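Local coordinates for proteasome assembly chaperone family protein (PDB 3VR0) that activates the archaeal proteasome and is a PAC2-family homologue of proteasome assembly factors, at residues 154-159 / 178-182. Residues are numbered along the deposited sequence; the frame is centred on the assembly and turned at random.
Sequences RVLAAV and EVIWR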
loop_
_atom_site.group_PDB
_atom_site.type_symbol
_atom_site.label_atom_id
_atom_site.label_comp_id
_atom_site.label_asym_id
_atom_site.label_seq_id
_atom_site.Cartn_x
_atom_site.Cartn_y
_atom_site.Cartn_z
ATOM N N ARG C 154 -6.403 -23.885 -27.192
ATOM C CA ARG C 154 -6.863 -22.811 -28.027
ATOM C C ARG C 154 -6.101 -21.507 -27.650
ATOM O O ARG C 154 -5.502 -21.432 -26.570
ATOM C CB ARG C 154 -8.385 -22.659 -27.871
ATOM C CG ARG C 154 -9.158 -24.000 -28.065
ATOM C CD ARG C 154 -10.627 -23.876 -28.392
ATOM N NE ARG C 154 -11.398 -22.961 -27.541
ATOM C CZ ARG C 154 -12.083 -23.313 -26.446
ATOM N NH1 ARG C 154 -12.767 -22.394 -25.766
ATOM N NH2 ARG C 154 -12.082 -24.574 -26.012
ATOM N N VAL C 155 -6.127 -20.513 -28.543
ATOM C CA VAL C 155 -5.474 -19.218 -28.327
ATOM C C VAL C 155 -6.477 -18.105 -28.464
ATOM O O VAL C 155 -7.115 -17.999 -29.496
ATOM C CB VAL C 155 -4.306 -18.976 -29.343
ATOM C CG1 VAL C 155 -3.962 -17.467 -29.461
ATOM C CG2 VAL C 155 -3.111 -19.773 -28.920
ATOM N N LEU C 156 -6.618 -17.260 -27.433
ATOM C CA LEU C 156 -7.626 -16.225 -27.468
ATOM C C LEU C 156 -6.981 -14.893 -27.815
ATOM O O LEU C 156 -5.946 -14.530 -27.225
ATOM C CB LEU C 156 -8.295 -16.122 -26.102
ATOM C CG LEU C 156 -8.793 -17.369 -25.368
ATOM C CD1 LEU C 156 -9.388 -16.912 -24.030
ATOM C CD2 LEU C 156 -9.864 -18.047 -26.187
ATOM N N ALA C 157 -7.623 -14.152 -28.713
ATOM C CA ALA C 157 -7.064 -12.956 -29.319
ATOM C C ALA C 157 -7.957 -11.782 -29.028
ATOM O O ALA C 157 -9.175 -11.921 -29.057
ATOM C CB ALA C 157 -6.936 -13.128 -30.870
ATOM N N ALA C 158 -7.341 -10.636 -28.735
ATOM C CA ALA C 158 -8.025 -9.369 -28.679
ATOM C C ALA C 158 -7.020 -8.315 -29.108
ATOM O O ALA C 158 -5.812 -8.504 -28.945
ATOM C CB ALA C 158 -8.582 -9.103 -27.246
ATOM N N VAL C 159 -7.515 -7.212 -29.639
ATOM C CA VAL C 159 -6.691 -6.178 -30.243
ATOM C C VAL C 159 -7.079 -4.839 -29.636
ATOM O O VAL C 159 -8.118 -4.735 -29.007
ATOM C CB VAL C 159 -7.009 -6.078 -31.785
ATOM C CG1 VAL C 159 -6.402 -7.237 -32.557
ATOM C CG2 VAL C 159 -8.500 -6.122 -31.984
ATOM N N GLU C 178 -5.854 -23.122 -33.466
ATOM C CA GLU C 178 -7.134 -22.431 -33.495
ATOM C C GLU C 178 -7.025 -21.103 -32.693
ATOM O O GLU C 178 -6.561 -21.093 -31.546
ATOM C CB GLU C 178 -8.230 -23.336 -32.924
ATOM C CG GLU C 178 -9.620 -22.713 -33.006
ATOM C CD GLU C 178 -10.700 -23.569 -32.389
ATOM O OE1 GLU C 178 -10.367 -24.533 -31.647
ATOM O OE2 GLU C 178 -11.888 -23.270 -32.640
ATOM N N VAL C 179 -7.451 -20.003 -33.317
ATOM C CA VAL C 179 -7.394 -18.690 -32.710
ATOM C C VAL C 179 -8.806 -18.161 -32.580
ATOM O O VAL C 179 -9.443 -17.835 -33.595
ATOM C CB VAL C 179 -6.538 -17.669 -33.552
ATOM C CG1 VAL C 179 -6.684 -16.243 -33.001
ATOM C CG2 VAL C 179 -5.061 -18.083 -33.596
ATOM N N ILE C 180 -9.283 -18.065 -31.337
ATOM C CA ILE C 180 -10.615 -17.544 -31.050
ATOM C C ILE C 180 -10.558 -16.054 -30.811
ATOM O O ILE C 180 -9.818 -15.610 -29.947
ATOM C CB ILE C 180 -11.218 -18.208 -29.787
ATOM C CG1 ILE C 180 -11.244 -19.731 -29.947
ATOM C CG2 ILE C 180 -12.618 -17.627 -29.472
ATOM C CD1 ILE C 180 -11.713 -20.190 -31.321
ATOM N N TRP C 181 -11.349 -15.304 -31.574
ATOM C CA TRP C 181 -11.535 -13.881 -31.387
ATOM C C TRP C 181 -12.526 -13.575 -30.239
ATOM O O TRP C 181 -13.743 -13.715 -30.423
ATOM C CB TRP C 181 -11.934 -13.238 -32.732
ATOM C CG TRP C 181 -10.738 -13.274 -33.641
ATOM C CD1 TRP C 181 -10.355 -14.302 -34.474
ATOM C CD2 TRP C 181 -9.695 -12.291 -33.718
ATOM N NE1 TRP C 181 -9.169 -13.991 -35.084
ATOM C CE2 TRP C 181 -8.739 -12.767 -34.635
ATOM C CE3 TRP C 181 -9.487 -11.043 -33.107
ATOM C CZ2 TRP C 181 -7.587 -12.036 -34.963
ATOM C CZ3 TRP C 181 -8.347 -10.316 -33.442
ATOM C CH2 TRP C 181 -7.415 -10.816 -34.359
ATOM N N ARG C 182 -11.990 -13.148 -29.081
ATOM C CA ARG C 182 -12.705 -13.148 -27.772
ATOM C C ARG C 182 -13.986 -12.396 -27.790
ATOM O O ARG C 182 -14.040 -11.275 -28.279
ATOM C CB ARG C 182 -11.854 -12.516 -26.674
ATOM C CG ARG C 182 -10.609 -13.268 -26.371
ATOM C CD ARG C 182 -9.815 -12.514 -25.374
ATOM N NE ARG C 182 -10.430 -12.586 -24.062
ATOM C CZ ARG C 182 -9.751 -12.674 -22.932
ATOM N NH1 ARG C 182 -8.416 -12.685 -22.950
ATOM N NH2 ARG C 182 -10.409 -12.719 -21.777
HETATM O O HOH W 1 -6.449 -12.428 -25.472
#
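The N of I180 donates to the O of V155 at 2.8 Å, one of four backbone hydrogen bonds that join 154-159 and 178-182 as parallel strands, with V155 beside V179, L156 beside I180 and A157 beside W181. V155 N binds E178 O, and A157 N binds I180 O. The N of R182 closes the series on the O of A157 in an almost straight bond (174° at the hydrogen). On one side of the sheet the CB of A157 lies over a face of the W181 indole, 3.9 Å from the centroid of the six-membered ring and 6° off its normal, a CH-pi contact. The same methyl meets V179 CG1, while V159 CG1 meets CZ3 of W181 at the ring edge, 3.7 Å away. On the other side, L156 CD2 touches I180 CB at 3.8 Å. R182 CG packs on L156 CB at 3.7 Å. The bend at chi3 (73°) turns the R182 guanidinium so that L156 CD1 lies over one face; at its edge NH1 donates to a water that itself donates to L156 O, and NH2 forms a salt bridge with D184. Helix 164-172 connects the two strands as a beta-alpha-beta crossover, its I165 touching W181; strand 206-214 flanks 155-159 on its other edge, leaving 179-181 outermost within the chain.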